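PDB 3GRF: ornithine carbamoyltransferase from Giardia intestinalis, which probably transfers the carbamoyl group between carbamoyl phosphate and ornithine, the reaction of ornithine carbamoyltransferases, here in an arginine degradation pathway. Local coordinates for residues A[15-18]-A[19-22]; A[175-178]-A[179-182]; A[264-267]-A[268-271]; A[291-294]-A[295-299]. All blocks are in the same frame, centred on the assembly; numbering follows the deposited sequence.

Contact 1. Residues A[15-18]-A[19-22]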
# COMPACT_ATOMS: atom_id res chain seq x y z
N ALA A 15 0.19 -29.40 -4.15
CA ALA A 15 -1.14 -29.00 -4.60
C ALA A 15 -1.09 -29.09 -6.13
O ALA A 15 -2.12 -29.12 -6.79
CB ALA A 15 -1.46 -27.52 -4.14
N LEU A 16 0.13 -29.12 -6.68
CA LEU A 16 0.35 -29.21 -8.13
C LEU A 16 0.77 -30.62 -8.54
O LEU A 16 1.50 -31.31 -7.82
CB LEU A 16 1.47 -28.25 -8.54
CG LEU A 16 1.37 -26.75 -8.28
CD1 LEU A 16 2.65 -26.04 -8.67
CD2 LEU A 16 0.22 -26.16 -9.08
N CYS A 17 0.35 -31.04 -9.73
CA CYS A 17 0.84 -32.29 -10.28
C CYS A 17 2.14 -31.90 -10.86
O CYS A 17 2.42 -30.70 -10.95
CB CYS A 17 -0.11 -32.83 -11.34
SG CYS A 17 0.07 -31.95 -12.86
N PRO A 18 2.97 -32.89 -11.24
CA PRO A 18 4.32 -32.68 -11.71
C PRO A 18 4.40 -31.81 -12.96
O PRO A 18 5.34 -31.03 -13.10
CB PRO A 18 4.78 -34.11 -12.06
CG PRO A 18 3.97 -35.00 -11.28
CD PRO A 18 2.64 -34.33 -11.17
N LYS A 19 3.43 -31.94 -13.87
CA LYS A 19 3.46 -31.14 -15.09
C LYS A 19 3.07 -29.69 -14.82
O LYS A 19 3.54 -28.79 -15.51
CB LYS A 19 2.52 -31.73 -16.12
CG LYS A 19 2.51 -31.01 -17.45
CD LYS A 19 2.78 -31.98 -18.61
CE LYS A 19 3.31 -31.24 -19.90
NZ LYS A 19 3.25 -32.17 -21.10
N GLU A 20 2.20 -29.47 -13.85
CA GLU A 20 1.85 -28.12 -13.45
C GLU A 20 3.03 -27.40 -12.85
O GLU A 20 3.23 -26.23 -13.11
CB GLU A 20 0.67 -28.11 -12.47
CG GLU A 20 -0.61 -28.50 -13.17
CD GLU A 20 -1.75 -28.66 -12.22
OE1 GLU A 20 -1.54 -28.96 -11.02
OE2 GLU A 20 -2.89 -28.45 -12.70
N LEU A 21 3.80 -28.10 -12.03
CA LEU A 21 5.01 -27.51 -11.44
C LEU A 21 6.04 -27.19 -12.50
O LEU A 21 6.66 -26.15 -12.46
CB LEU A 21 5.62 -28.45 -10.40
CG LEU A 21 6.96 -28.02 -9.80
CD1 LEU A 21 6.94 -26.48 -9.59
CD2 LEU A 21 7.30 -28.82 -8.46
N ALA A 22 6.20 -28.08 -13.49
CA ALA A 22 7.12 -27.86 -14.61
C ALA A 22 6.67 -26.78 -15.57
O ALA A 22 7.50 -26.08 -16.13
CB ALA A 22 7.34 -29.17 -15.35

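Contact 2. Residues A[175-178]-A[179-182]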
# COMPACT_ATOMS: atom_id res chain seq x y z
N THR A 175 12.05 -27.43 4.29
CA THR A 175 12.53 -28.78 3.99
C THR A 175 11.38 -29.66 3.50
O THR A 175 11.54 -30.32 2.49
CB THR A 175 13.18 -29.43 5.22
OG1 THR A 175 14.02 -28.46 5.86
CG2 THR A 175 14.01 -30.65 4.84
N TYR A 176 10.24 -29.64 4.21
CA TYR A 176 9.01 -30.32 3.77
C TYR A 176 8.67 -30.00 2.34
O TYR A 176 8.44 -30.89 1.53
CB TYR A 176 7.82 -29.94 4.64
CG TYR A 176 7.98 -30.37 6.10
CD1 TYR A 176 7.06 -29.98 7.05
CD2 TYR A 176 9.09 -31.14 6.50
CE1 TYR A 176 7.21 -30.35 8.41
CE2 TYR A 176 9.25 -31.54 7.88
CZ TYR A 176 8.31 -31.14 8.80
OH TYR A 176 8.47 -31.52 10.13
N ASP A 177 8.62 -28.73 2.02
CA ASP A 177 8.18 -28.37 0.66
C ASP A 177 9.26 -28.66 -0.41
O ASP A 177 8.91 -28.93 -1.56
CB ASP A 177 7.70 -26.89 0.64
CG ASP A 177 6.27 -26.73 0.12
OD1 ASP A 177 5.55 -27.71 -0.14
OD2 ASP A 177 5.87 -25.57 -0.05
N LEU A 178 10.57 -28.64 -0.05
CA LEU A 178 11.68 -29.02 -0.99
C LEU A 178 11.57 -30.52 -1.29
O LEU A 178 11.68 -30.93 -2.44
CB LEU A 178 13.06 -28.70 -0.37
CG LEU A 178 13.97 -27.59 -0.95
CD1 LEU A 178 13.30 -26.85 -2.11
CD2 LEU A 178 14.35 -26.59 0.15
N MET A 179 11.36 -31.32 -0.24
CA MET A 179 11.18 -32.76 -0.42
C MET A 179 10.02 -33.03 -1.37
O MET A 179 10.15 -33.86 -2.29
CB MET A 179 10.90 -33.43 0.92
CG MET A 179 12.09 -33.41 1.91
SD MET A 179 11.54 -33.75 3.61
CE MET A 179 10.94 -35.42 3.47
N ARG A 180 8.89 -32.34 -1.17
CA ARG A 180 7.74 -32.46 -2.10
C ARG A 180 8.09 -32.04 -3.54
O ARG A 180 7.63 -32.69 -4.49
CB ARG A 180 6.52 -31.66 -1.61
CG ARG A 180 5.83 -32.14 -0.29
CD ARG A 180 4.86 -31.07 0.24
NE ARG A 180 4.52 -31.24 1.69
CZ ARG A 180 4.56 -30.28 2.61
NH1 ARG A 180 4.97 -29.06 2.29
NH2 ARG A 180 4.23 -30.53 3.87
N GLY A 181 8.82 -30.93 -3.72
CA GLY A 181 9.18 -30.46 -5.07
C GLY A 181 10.04 -31.51 -5.77
O GLY A 181 9.80 -31.85 -6.92
N CYS A 182 11.04 -32.03 -5.06
CA CYS A 182 11.93 -33.06 -5.56
C CYS A 182 11.11 -34.30 -5.94
O CYS A 182 11.29 -34.85 -6.99
CB CYS A 182 12.92 -33.50 -4.48
SG CYS A 182 14.33 -32.49 -4.13

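Contact 3. Residues A[264-267]-A[268-271]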
# COMPACT_ATOMS: atom_id res chain seq x y z
N GLN A 264 26.45 -27.55 9.59
CA GLN A 264 26.80 -26.27 8.98
C GLN A 264 27.34 -26.53 7.60
O GLN A 264 28.22 -27.39 7.45
CB GLN A 264 27.89 -25.61 9.81
CG GLN A 264 28.42 -24.32 9.21
CD GLN A 264 29.24 -23.57 10.20
OE1 GLN A 264 30.37 -23.92 10.44
NE2 GLN A 264 28.65 -22.57 10.82
N VAL A 265 26.86 -25.83 6.59
CA VAL A 265 27.48 -26.01 5.27
C VAL A 265 28.78 -25.19 5.19
O VAL A 265 28.75 -23.98 5.05
CB VAL A 265 26.51 -25.73 4.06
CG1 VAL A 265 27.20 -25.99 2.79
CG2 VAL A 265 25.24 -26.61 4.13
N ASP A 266 29.93 -25.87 5.33
CA ASP A 266 31.26 -25.23 5.21
C ASP A 266 32.03 -25.65 3.93
O ASP A 266 31.46 -26.28 3.02
CB ASP A 266 32.09 -25.48 6.50
CG ASP A 266 32.35 -26.98 6.78
OD1 ASP A 266 32.83 -27.29 7.86
OD2 ASP A 266 32.10 -27.87 5.95
N ASP A 267 33.31 -25.31 3.86
CA ASP A 267 34.12 -25.56 2.67
C ASP A 267 34.31 -27.08 2.49
O ASP A 267 34.34 -27.57 1.35
CB ASP A 267 35.50 -24.88 2.77
CG ASP A 267 35.47 -23.34 2.55
OD1 ASP A 267 34.48 -22.76 2.08
OD2 ASP A 267 36.51 -22.70 2.82
N ALA A 268 34.46 -27.82 3.60
CA ALA A 268 34.66 -29.28 3.51
C ALA A 268 33.39 -29.97 3.05
O ALA A 268 33.44 -31.01 2.39
CB ALA A 268 35.07 -29.85 4.87
N VAL A 269 32.26 -29.40 3.42
CA VAL A 269 30.98 -29.92 2.94
C VAL A 269 30.90 -29.69 1.43
O VAL A 269 30.64 -30.63 0.68
CB VAL A 269 29.74 -29.32 3.73
CG1 VAL A 269 28.44 -29.57 3.00
CG2 VAL A 269 29.62 -29.95 5.12
N MET A 270 31.13 -28.46 0.96
CA MET A 270 31.04 -28.14 -0.47
C MET A 270 32.10 -28.87 -1.33
O MET A 270 31.83 -29.21 -2.50
CB MET A 270 31.08 -26.62 -0.72
CG MET A 270 29.90 -25.86 -0.11
SD MET A 270 28.27 -26.37 -0.78
CE MET A 270 28.34 -25.50 -2.42
N ALA A 271 33.27 -29.11 -0.74
CA ALA A 271 34.34 -29.90 -1.37
C ALA A 271 33.99 -31.35 -1.70
O ALA A 271 34.69 -31.99 -2.46
CB ALA A 271 35.65 -29.84 -0.54

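Contact 4. Residues A[291-294]-A[295-299]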
# COMPACT_ATOMS: atom_id res chain seq x y z
N GLN A 291 25.48 -21.71 7.39
CA GLN A 291 26.66 -21.82 6.51
C GLN A 291 27.75 -20.80 6.83
O GLN A 291 27.49 -19.85 7.54
CB GLN A 291 26.26 -21.74 5.04
CG GLN A 291 24.96 -20.97 4.83
CD GLN A 291 25.21 -19.54 4.77
OE1 GLN A 291 24.56 -18.72 5.42
NE2 GLN A 291 26.23 -19.20 4.01
N THR A 292 28.97 -21.05 6.36
CA THR A 292 30.07 -20.10 6.48
C THR A 292 29.95 -19.01 5.46
O THR A 292 29.31 -19.19 4.44
CB THR A 292 31.46 -20.76 6.38
OG1 THR A 292 31.66 -21.31 5.07
CG2 THR A 292 31.63 -21.87 7.43
N ALA A 293 30.57 -17.86 5.76
CA ALA A 293 30.54 -16.72 4.89
C ALA A 293 31.26 -17.07 3.57
O ALA A 293 30.83 -16.67 2.50
CB ALA A 293 31.17 -15.48 5.59
N SER A 294 32.28 -17.92 3.65
CA SER A 294 33.00 -18.40 2.46
C SER A 294 32.14 -19.19 1.47
O SER A 294 32.47 -19.26 0.30
CB SER A 294 34.19 -19.26 2.85
OG SER A 294 33.76 -20.53 3.27
N VAL A 295 31.07 -19.82 1.94
CA VAL A 295 30.17 -20.60 1.04
C VAL A 295 29.18 -19.62 0.44
O VAL A 295 29.06 -19.52 -0.77
CB VAL A 295 29.48 -21.78 1.77
CG1 VAL A 295 28.47 -22.51 0.87
CG2 VAL A 295 30.54 -22.79 2.31
N ILE A 296 28.48 -18.88 1.28
CA ILE A 296 27.46 -17.96 0.75
C ILE A 296 28.02 -16.84 -0.10
O ILE A 296 27.34 -16.38 -1.02
CB ILE A 296 26.49 -17.42 1.85
CG1 ILE A 296 25.39 -16.51 1.23
CG2 ILE A 296 27.26 -16.74 3.01
CD1 ILE A 296 24.05 -16.52 1.98
N ASP A 297 29.24 -16.42 0.20
CA ASP A 297 29.88 -15.34 -0.56
C ASP A 297 30.89 -15.92 -1.53
O ASP A 297 31.54 -15.19 -2.28
CB ASP A 297 30.55 -14.34 0.39
CG ASP A 297 29.57 -13.72 1.37
OD1 ASP A 297 28.39 -13.45 1.03
OD2 ASP A 297 29.98 -13.49 2.52
N GLY A 298 30.97 -17.24 -1.57
CA GLY A 298 31.93 -17.89 -2.42
C GLY A 298 31.25 -18.13 -3.75
O GLY A 298 30.11 -17.69 -3.96
N PRO A 299 31.95 -18.81 -4.67
CA PRO A 299 31.59 -18.94 -6.10
C PRO A 299 30.46 -19.92 -6.49
O PRO A 299 29.95 -19.85 -7.60
CB PRO A 299 32.91 -19.37 -6.73
CG PRO A 299 33.56 -20.21 -5.66
CD PRO A 299 33.23 -19.51 -4.36

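Contact 1. Residues A[15-18]-A[19-22]
A capping box closes the start of helix 18-33: Cys17 stands at the N-cap, and its side chain and that of Glu20 each take up the other's backbone N-H. In one direction Glu20 N donates to Cys17 SG over 3.4 Å, with an angle of 158° at the hydrogen. The thiol sulfur can face back over the first turn because it lies between its own backbone N and carbonyl carbon (chi1 77°). In the other direction Cys17 N donates to Glu20 OE1 at 3.1 Å. The carboxylate oxygen is approached on its anti side, with the donor 30° out of the carboxylate plane. Glu20 gets there with CG turned back beside its backbone N and an extended chain beyond, which runs past the sulfur: Glu20 CG and Cys17 SG are 3.5 Å apart. The first helical bonds follow, Leu21 N to Cys17 O and Ala22 N to Pro18 O, both 3.1 Å. Pro18, with no N-H to offer, fits the first position of the helix. Leu16, ahead of the cap, lays its CD2 obliquely against the Glu20 chain, 3.8 Å from OE1, while its CD1 reaches to 4.2 Å from Leu21 CB, the N'-to-N4 pairing of a hydrophobic staple. Leu21 also packs on Leu184 and Leu185 of helix 173-185. The other carboxylate oxygen, Glu20 OE2, forms a salt bridge with Arg8. One carboxylate thus serves both a backbone N-H and an arginine, a combination that limits its rotation and probably favours its ionised form.

Contact 2. Residues A[175-178]-A[179-182]
The guanidinium of Arg180 carries Tyr176 CB over one face, 3.4 Å off the plane and nearer the border of the group than its middle, and receives the carboxylate of Asp177 at its edge. Arg180 NH1 donates to Asp177 OD1 at 2.8 Å in a salt bridge, with an angle of 154° at the hydrogen. The two flat groups stand almost perpendicular, 82° apart: the acceptor lies close to the guanidinium plane, whereas the donor comes from above the carboxylate plane. Arg180 is extended from CG to NE, with CG beside the backbone N (chi1 -66°), and this carries its end back along the helix over Tyr176 and Asp177. Further partners hold both groups: Arg180 NE forms a salt bridge with Glu208, NH1 donates to Phe132 O, and the guanidinium makes a cation-pi contact with Phe132, while Asp177 OD2 accepts from His134 N and OD1 from Ile13 N. Both charges are buried but well supplied with partners. Met179 passes obliquely across Thr175, its CG 3.2 Å from Thr175 O and its SD 4.2 Å from Thr175 CG2. Cys182 SG is in a disulfide with Cys189, linking the helix to strand 188-192. Helix 173-185 is the connection of a beta-alpha-beta unit between strands 164-167 and 188-192, as expected of the Rossmann-like Asp/Orn-binding half of carbamoyltransferases.

Contact 3. Residues A[264-267]-A[268-271]
Val265 and Val269 meet at about a right angle, CG1 against CG1 at 3.8 Å, one side chain coming from the loop and the other from the first turn of helix 267-270. The same Val265 CG1 also touches Met270 SD at 3.7 Å, here with the two side chains running obliquely. The bend of Met270 at chi2 (-61°) sets its sulfur near this methyl. One methyl of Val265 therefore joins the loop to two successive helical residues, and Val265 and Met270 both continue onto Val238 and Phe279 of the neighbouring strands. On the polar side Asp266 faces the helix start. Its CG lies between the backbone N and the carbonyl carbon (chi1 61°), which brings OD2 over the first turn, where Val269 N donates to it at 3.0 Å, nearly in line with the C-O bond. Val269 CG2 lies 3.3 Å from that same oxygen, a tight fit of methyl and carboxylate. Behind the cap, Met270 N bonds to Asp266 O at 3.0 Å and Ala271 N to Asp267 O at 2.8 Å. The carboxylate of Asp267 turns elsewhere, to Ser294 OG, while Gln264 NE2 donates to Glu289 O. Negative charge beside the helix N terminus probably complements the helix dipole. Asp266 is an aspartate N-cap, and Val265 with Met270 forms the hydrophobic staple that often accompanies one, on a short helix that precedes strand 278-281 in the Asp/Orn-binding half.

Contact 4. Residues A[291-294]-A[295-299]
Val295 sits against the turn that begins helix 293-296, its CG2 3.3 Å from Thr292 OG1 and its CB 3.7 Å from Thr292 O, the two side chains running at a slant. Its backbone N also donates to Thr292 O, at 3.1 Å, from above the carbonyl plane and with a bent angle of 145° at the hydrogen. Ile296 N reaches the same oxygen at 3.3 Å, much straighter (172°) and within the carbonyl plane, so one carbonyl serves two successive amides. Thr292 is the N-cap of this single-turn helix. Its hydroxyl, placed between the backbone N and the carbonyl carbon (chi1 65°), donates to Ser294 OG at 2.9 Å. Val295 itself packs on Asp267 and Met270 of helix 267-270 and on Phe279, placing the turn beside strand 278-281, at one border of the parallel sheet within this chain. Ser294 takes part at both ends: its OG receives the Thr292 hydroxyl, though Asp267 is its stronger partner, and its carbonyl O meets Gly298 CA at 3.1 Å in a CA-H...O contact as the chain leaves the helix, where Gly298 N bonds to Val295 O. One residue earlier, Asp297 N donates to Ala293 O at 2.8 Å. The Asp297 carboxylate draws beside Ala293, with OD2 3.8 Å from Ala293 CB, and its OD2 pairs with Arg287 in a salt bridge.

Contact 2 is wholly buried, about 8 Å from the chain centre to its own centre, whereas contacts 1, 3 and 4 are partly buried. The difference shows in their chemistry: contact 2 turns a charged pair inward among many partners, while the other three are helix starts that combine backbone capping or turn bonds with a smaller apolar side. Contacts 1 and 2 touch through Leu21 CD2 and Gly181 CA, joining a helix of the carbamoyl-phosphate half to one of the Asp/Orn half. Contacts 3 and 4, with centres 9 Å apart, are joined by a side-chain bond and a backbone bond (Val265 with Thr292); contact 1 lies across the chain centre from both.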